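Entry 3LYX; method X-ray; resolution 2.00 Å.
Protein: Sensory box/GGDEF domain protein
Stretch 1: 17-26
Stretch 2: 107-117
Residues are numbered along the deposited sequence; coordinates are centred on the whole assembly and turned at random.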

ATOM      1  N   PHE B  17       4.101   1.123  -2.754  1.00 29.55           N
ATOM      2  CA  PHE B  17       5.334   0.429  -3.099  1.00 28.06           C
ATOM      3  C   PHE B  17       5.184  -1.033  -2.697  1.00 27.59           C
ATOM      4  O   PHE B  17       5.874  -1.911  -3.212  1.00 25.86           O
ATOM      5  CB  PHE B  17       6.517   1.052  -2.362  1.00 29.94           C
ATOM      6  CG  PHE B  17       7.823   0.342  -2.596  1.00 31.81           C
ATOM      7  CD1 PHE B  17       8.345   0.215  -3.883  1.00 32.42           C
ATOM      8  CD2 PHE B  17       8.541  -0.187  -1.524  1.00 33.73           C
ATOM      9  CE1 PHE B  17       9.571  -0.431  -4.102  1.00 31.65           C
ATOM     10  CE2 PHE B  17       9.765  -0.834  -1.729  1.00 35.45           C
ATOM     11  CZ  PHE B  17      10.281  -0.956  -3.024  1.00 32.35           C
ATOM     12  N   ASP B  18       4.285  -1.272  -1.751  1.00 23.82           N
ATOM     13  CA  ASP B  18       3.991  -2.614  -1.270  1.00 24.76           C
ATOM     14  C   ASP B  18       3.467  -3.487  -2.403  1.00 24.06           C
ATOM     15  O   ASP B  18       2.657  -3.043  -3.205  1.00 19.96           O
ATOM     16  CB  ASP B  18       2.915  -2.547  -0.190  1.00 25.14           C
ATOM     17  CG  ASP B  18       3.363  -1.776   1.028  1.00 30.42           C
ATOM     18  OD1 ASP B  18       3.754  -2.438   2.015  1.00 29.23           O
ATOM     19  OD2 ASP B  18       3.330  -0.515   0.986  1.00 28.04           O
ATOM     20  N   ALA B  19       3.923  -4.731  -2.461  1.00 23.73           N
ATOM     21  CA  ALA B  19       3.436  -5.657  -3.480  1.00 23.06           C
ATOM     22  C   ALA B  19       2.235  -6.378  -2.872  1.00 24.53           C
ATOM     23  O   ALA B  19       2.374  -7.168  -1.927  1.00 23.66           O
ATOM     24  CB  ALA B  19       4.522  -6.653  -3.837  1.00 26.16           C
ATOM     25  N   ILE B  20       1.051  -6.079  -3.395  1.00 25.64           N
ATOM     26  CA  ILE B  20      -0.176  -6.701  -2.918  1.00 26.72           C
ATOM     27  C   ILE B  20      -0.528  -7.876  -3.830  1.00 26.77           C
ATOM     28  O   ILE B  20      -0.539  -7.737  -5.054  1.00 26.35           O
ATOM     29  CB  ILE B  20      -1.372  -5.715  -2.948  1.00 26.19           C
ATOM     30  CG1 ILE B  20      -1.043  -4.445  -2.148  1.00 29.63           C
ATOM     31  CG2 ILE B  20      -2.617  -6.385  -2.370  1.00 25.10           C
ATOM     32  CD1 ILE B  20      -0.723  -4.708  -0.697  1.00 34.14           C
ATOM     33  N   VAL B  21      -0.801  -9.033  -3.236  1.00 26.74           N
ATOM     34  CA  VAL B  21      -1.191 -10.209  -4.008  1.00 25.81           C
ATOM     35  C   VAL B  21      -2.409 -10.808  -3.329  1.00 25.22           C
ATOM     36  O   VAL B  21      -2.326 -11.303  -2.199  1.00 24.28           O
ATOM     37  CB  VAL B  21      -0.075 -11.274  -4.060  1.00 25.56           C
ATOM     38  CG1 VAL B  21      -0.520 -12.464  -4.912  1.00 28.69           C
ATOM     39  CG2 VAL B  21       1.193 -10.667  -4.629  1.00 28.61           C
ATOM     40  N   VAL B  22      -3.541 -10.743  -4.019  1.00 23.94           N
ATOM     41  CA  VAL B  22      -4.793 -11.274  -3.505  1.00 24.83           C
ATOM     42  C   VAL B  22      -5.054 -12.635  -4.153  1.00 25.89           C
ATOM     43  O   VAL B  22      -4.979 -12.754  -5.373  1.00 23.64           O
ATOM     44  CB  VAL B  22      -5.948 -10.324  -3.835  1.00 24.60           C
ATOM     45  CG1 VAL B  22      -7.228 -10.810  -3.184  1.00 25.32           C
ATOM     46  CG2 VAL B  22      -5.598  -8.907  -3.376  1.00 25.87           C
ATOM     47  N   THR B  23      -5.359 -13.648  -3.340  1.00 24.91           N
ATOM     48  CA  THR B  23      -5.611 -15.002  -3.848  1.00 26.00           C
ATOM     49  C   THR B  23      -6.953 -15.576  -3.419  1.00 27.25           C
ATOM     50  O   THR B  23      -7.594 -15.061  -2.498  1.00 26.61           O
ATOM     51  CB  THR B  23      -4.534 -16.000  -3.360  1.00 25.10           C
ATOM     52  OG1 THR B  23      -4.487 -15.979  -1.929  1.00 22.92           O
ATOM     53  CG2 THR B  23      -3.163 -15.646  -3.918  1.00 24.36           C
ATOM     54  N   ASP B  24      -7.380 -16.647  -4.087  1.00 29.26           N
ATOM     55  CA  ASP B  24      -8.635 -17.288  -3.721  1.00 29.84           C
ATOM     56  C   ASP B  24      -8.332 -18.374  -2.705  1.00 30.66           C
ATOM     57  O   ASP B  24      -7.184 -18.540  -2.293  1.00 27.08           O
ATOM     58  CB  ASP B  24      -9.369 -17.886  -4.938  1.00 30.27           C
ATOM     59  CG  ASP B  24      -8.557 -18.955  -5.676  1.00 32.90           C
ATOM     60  OD1 ASP B  24      -7.648 -19.574  -5.078  1.00 32.00           O
ATOM     61  OD2 ASP B  24      -8.853 -19.182  -6.869  1.00 30.39           O
ATOM     62  N   LEU B  25      -9.366 -19.101  -2.294  1.00 31.93           N
ATOM     63  CA  LEU B  25      -9.213 -20.160  -1.310  1.00 33.34           C
ATOM     64  C   LEU B  25      -8.198 -21.205  -1.703  1.00 33.55           C
ATOM     65  O   LEU B  25      -7.683 -21.919  -0.845  1.00 34.49           O
ATOM     66  CB  LEU B  25     -10.547 -20.854  -1.061  1.00 34.12           C
ATOM     67  CG  LEU B  25     -11.568 -20.070  -0.246  1.00 35.62           C
ATOM     68  CD1 LEU B  25     -12.813 -20.934  -0.049  1.00 33.62           C
ATOM     69  CD2 LEU B  25     -10.957 -19.685   1.099  1.00 31.35           C
ATOM     70  N   GLN B  26      -7.906 -21.295  -2.996  1.00 34.65           N
ATOM     71  CA  GLN B  26      -6.948 -22.281  -3.469  1.00 34.84           C
ATOM     72  C   GLN B  26      -5.595 -21.726  -3.896  1.00 34.12           C
ATOM     73  O   GLN B  26      -4.829 -22.401  -4.581  1.00 35.17           O
ATOM     74  CB  GLN B  26      -7.579 -23.082  -4.594  1.00 36.46           C
ATOM     75  CG  GLN B  26      -8.931 -23.633  -4.184  1.00 42.47           C
ATOM     76  CD  GLN B  26      -9.371 -24.791  -5.035  1.00 43.37           C
ATOM     77  OE1 GLN B  26      -9.442 -24.679  -6.258  1.00 47.72           O
ATOM     78  NE2 GLN B  26      -9.672 -25.919  -4.395  1.00 43.11           N
ATOM     79  N   GLN B 107     -17.703 -15.294   5.559  1.00 37.07           N
ATOM     80  CA  GLN B 107     -16.999 -16.541   5.269  1.00 36.58           C
ATOM     81  C   GLN B 107     -15.715 -16.199   4.511  1.00 36.08           C
ATOM     82  O   GLN B 107     -15.694 -15.267   3.711  1.00 34.05           O
ATOM     83  CB  GLN B 107     -17.864 -17.448   4.388  1.00 39.10           C
ATOM     84  CG  GLN B 107     -17.794 -17.113   2.893  1.00 40.24           C
ATOM     85  CD  GLN B 107     -18.561 -15.859   2.509  1.00 41.55           C
ATOM     86  OE1 GLN B 107     -18.544 -14.858   3.222  1.00 41.63           O
ATOM     87  NE2 GLN B 107     -19.226 -15.906   1.359  1.00 41.52           N
ATOM     88  N   MET B 108     -14.654 -16.959   4.751  1.00 35.12           N
ATOM     89  CA  MET B 108     -13.380 -16.714   4.080  1.00 33.28           C
ATOM     90  C   MET B 108     -13.479 -17.079   2.592  1.00 33.43           C
ATOM     91  O   MET B 108     -13.974 -18.151   2.247  1.00 32.73           O
ATOM     92  CB  MET B 108     -12.282 -17.537   4.770  1.00 33.51           C
ATOM     93  CG  MET B 108     -10.874 -17.328   4.231  1.00 37.25           C
ATOM     94  SD  MET B 108      -9.622 -18.266   5.154  1.00 33.25           S
ATOM     95  CE  MET B 108      -9.513 -19.716   4.136  1.00 39.10           C
ATOM     96  N   VAL B 109     -13.016 -16.187   1.716  1.00 31.19           N
ATOM     97  CA  VAL B 109     -13.050 -16.441   0.273  1.00 29.91           C
ATOM     98  C   VAL B 109     -11.652 -16.395  -0.340  1.00 29.98           C
ATOM     99  O   VAL B 109     -11.486 -16.450  -1.563  1.00 29.09           O
ATOM    100  CB  VAL B 109     -13.944 -15.418  -0.471  1.00 31.69           C
ATOM    101  CG1 VAL B 109     -15.401 -15.591  -0.034  1.00 32.05           C
ATOM    102  CG2 VAL B 109     -13.458 -13.987  -0.188  1.00 30.76           C
ATOM    103  N   GLY B 110     -10.643 -16.295   0.511  1.00 29.46           N
ATOM    104  CA  GLY B 110      -9.290 -16.252   0.008  1.00 26.71           C
ATOM    105  C   GLY B 110      -8.362 -15.553   0.967  1.00 27.96           C
ATOM    106  O   GLY B 110      -8.617 -15.513   2.172  1.00 28.28           O
ATOM    107  N   ALA B 111      -7.294 -14.983   0.424  1.00 26.22           N
ATOM    108  CA  ALA B 111      -6.308 -14.298   1.238  1.00 26.88           C
ATOM    109  C   ALA B 111      -5.745 -13.035   0.599  1.00 26.27           C
ATOM    110  O   ALA B 111      -5.816 -12.829  -0.624  1.00 22.98           O
ATOM    111  CB  ALA B 111      -5.162 -15.253   1.567  1.00 26.83           C
ATOM    112  N   LEU B 112      -5.165 -12.208   1.461  1.00 25.86           N
ATOM    113  CA  LEU B 112      -4.537 -10.953   1.081  1.00 24.03           C
ATOM    114  C   LEU B 112      -3.073 -11.053   1.487  1.00 23.89           C
ATOM    115  O   LEU B 112      -2.762 -11.286   2.656  1.00 23.43           O
ATOM    116  CB  LEU B 112      -5.204  -9.784   1.816  1.00 26.20           C
ATOM    117  CG  LEU B 112      -4.636  -8.370   1.599  1.00 30.18           C
ATOM    118  CD1 LEU B 112      -4.936  -7.893   0.187  1.00 28.01           C
ATOM    119  CD2 LEU B 112      -5.270  -7.408   2.602  1.00 30.85           C
ATOM    120  N   GLY B 113      -2.176 -10.909   0.519  1.00 21.41           N
ATOM    121  CA  GLY B 113      -0.760 -10.964   0.820  1.00 24.76           C
ATOM    122  C   GLY B 113      -0.096  -9.608   0.611  1.00 25.68           C
ATOM    123  O   GLY B 113      -0.379  -8.928  -0.377  1.00 25.93           O
ATOM    124  N   ILE B 114       0.761  -9.210   1.549  1.00 25.71           N
ATOM    125  CA  ILE B 114       1.501  -7.942   1.471  1.00 27.16           C
ATOM    126  C   ILE B 114       2.979  -8.330   1.494  1.00 27.86           C
ATOM    127  O   ILE B 114       3.417  -9.073   2.373  1.00 28.58           O
ATOM    128  CB  ILE B 114       1.200  -7.005   2.684  1.00 29.64           C
ATOM    129  CG1 ILE B 114      -0.264  -6.565   2.671  1.00 29.66           C
ATOM    130  CG2 ILE B 114       2.086  -5.749   2.607  1.00 26.50           C
ATOM    131  CD1 ILE B 114      -1.247  -7.688   2.796  1.00 36.28           C
ATOM    132  N   ASN B 115       3.755  -7.826   0.543  1.00 26.58           N
ATOM    133  CA  ASN B 115       5.154  -8.218   0.470  1.00 26.97           C
ATOM    134  C   ASN B 115       6.122  -7.057   0.220  1.00 29.18           C
ATOM    135  O   ASN B 115       5.755  -6.057  -0.395  1.00 25.28           O
ATOM    136  CB  ASN B 115       5.303  -9.265  -0.644  1.00 25.36           C
ATOM    137  CG  ASN B 115       4.363 -10.451  -0.464  1.00 26.92           C
ATOM    138  OD1 ASN B 115       4.716 -11.446   0.173  1.00 27.41           O
ATOM    139  ND2 ASN B 115       3.157 -10.342  -1.009  1.00 24.13           N
ATOM    140  N   ARG B 116       7.359  -7.218   0.692  1.00 30.60           N
ATOM    141  CA  ARG B 116       8.415  -6.215   0.530  1.00 35.51           C
ATOM    142  C   ARG B 116       9.795  -6.860   0.407  1.00 35.88           C
ATOM    143  O   ARG B 116      10.178  -7.706   1.216  1.00 36.27           O
ATOM    144  CB  ARG B 116       8.441  -5.243   1.716  1.00 37.13           C
ATOM    145  CG  ARG B 116       7.362  -4.167   1.693  1.00 42.47           C
ATOM    146  CD  ARG B 116       7.430  -3.326   2.958  1.00 44.37           C
ATOM    147  NE  ARG B 116       7.185  -4.132   4.151  1.00 46.52           N
ATOM    148  CZ  ARG B 116       5.984  -4.560   4.539  1.00 48.46           C
ATOM    149  NH1 ARG B 116       4.901  -4.256   3.834  1.00 49.76           N
ATOM    150  NH2 ARG B 116       5.867  -5.302   5.631  1.00 48.47           N
ATOM    151  N   ASP B 117      10.545  -6.437  -0.603  1.00 37.23           N
ATOM    152  CA  ASP B 117      11.884  -6.953  -0.838  1.00 38.20           C
ATOM    153  C   ASP B 117      12.787  -6.687   0.358  1.00 40.63           C
ATOM    154  O   ASP B 117      12.808  -5.586   0.904  1.00 35.85           O
ATOM    155  CB  ASP B 117      12.490  -6.310  -2.088  1.00 40.52           C
ATOM    156  CG  ASP B 117      13.980  -6.552  -2.200  1.00 44.84           C
ATOM    157  OD1 ASP B 117      14.419  -7.689  -1.923  1.00 44.71           O
ATOM    158  OD2 ASP B 117      14.714  -5.608  -2.566  1.00 47.13           O
TER
HETATM  159  O   HOH W   1       7.478  -3.834  -1.780  1.00 39.33           O
HETATM  160  O   HOH W   2      -2.737 -13.747  -1.012  1.00 38.27           O

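An antiparallel pair of β-strands satisfies its backbone polar groups in alternation: at every second residue pair both N–H and C=O point inward and bond, while the intervening pairs turn theirs outward. The two stretches of this sensory box/GGDEF protein, more than eighty residues apart in sequence, illustrate the rule and what happens where it runs out. Their strands run at 158° to one another, and the contact buries 706 Å² in all.

Three pairs carry the ladder. Ala-19 N donates to Asn-115 O at 3.1 Å and Asn-115 N returns a bond to Ala-19 O at 2.9 Å; Val-21 N reaches Gly-113 O at 2.9 Å, with Gly-113 N to Val-21 O at 2.8 Å; Thr-23 N meets Ala-111 O at 2.9 Å, and Ala-111 N meets Thr-23 O, also at 2.9 Å. Between these rungs, CA–H groups lean on the same carbonyls, as in Ile-20 CA to Gly-113 O and Val-22 CA to Ala-111 O, both 3.4 Å.

Several acceptors take more than one donor. Ala-19 O also receives a weak bond from the side chain, Asn-115 ND2, at 3.4 Å, while Asn-115 OD1 is satisfied elsewhere in the structure. One water donates to Phe-17 O (2.9 Å) and Asn-115 O (3.1 Å), extending the link beyond the strand pair. A second donates to Val-21 O at 2.7 Å and weakly to Ala-111 O at 3.2 Å; it also bonds Thr-23 OG1 at 3.0 Å, so the threonine hydroxyl is served on the same face as its small neighbour Ala-111, whose CB lies 3.6 Å from that OG1.

The side chains divide by face. Ile-20, Val-22, Leu-112 and Ile-114 share one, all buried and wholly apolar, so none brings a side-chain polar group that needs a partner. Leu-112 CD1 touches both Ile-20 CG2 and Val-22 CG2 at 3.8 Å, and Ile-20 CD1 packs against Ile-114 CG1 at 3.9 Å. The other face carries Ala-19, Val-21, Thr-23, Ala-111 and Asn-115, with Gly-113 leaving bare backbone opposite Val-21.

At one end, buried Asp-18 is answered by charge: its OD1 accepts from Arg-116 NH1 at 2.8 Å in a salt bridge. The carboxylate oxygen lies at the edge of the guanidinium, near its plane, where the N–H groups point. Both carboxylate oxygens and Arg-116 NH2 have further hydrogen bonds elsewhere in the structure.

The other end is less complete. Gly-110 has phi/psi of 155/−154, angles that themselves call for glycine, and a CB there would lie 2.1 Å from Thr-23 O. Gly-110 CA instead approaches Thr-23 O at 3.3 Å. Gly-110 N is buried without any partner, with Leu-25 CD2 3.5 Å away. Leu-25 CD2 also meets Met-108 CE at 3.4 Å, an apolar contact at this end of the pair.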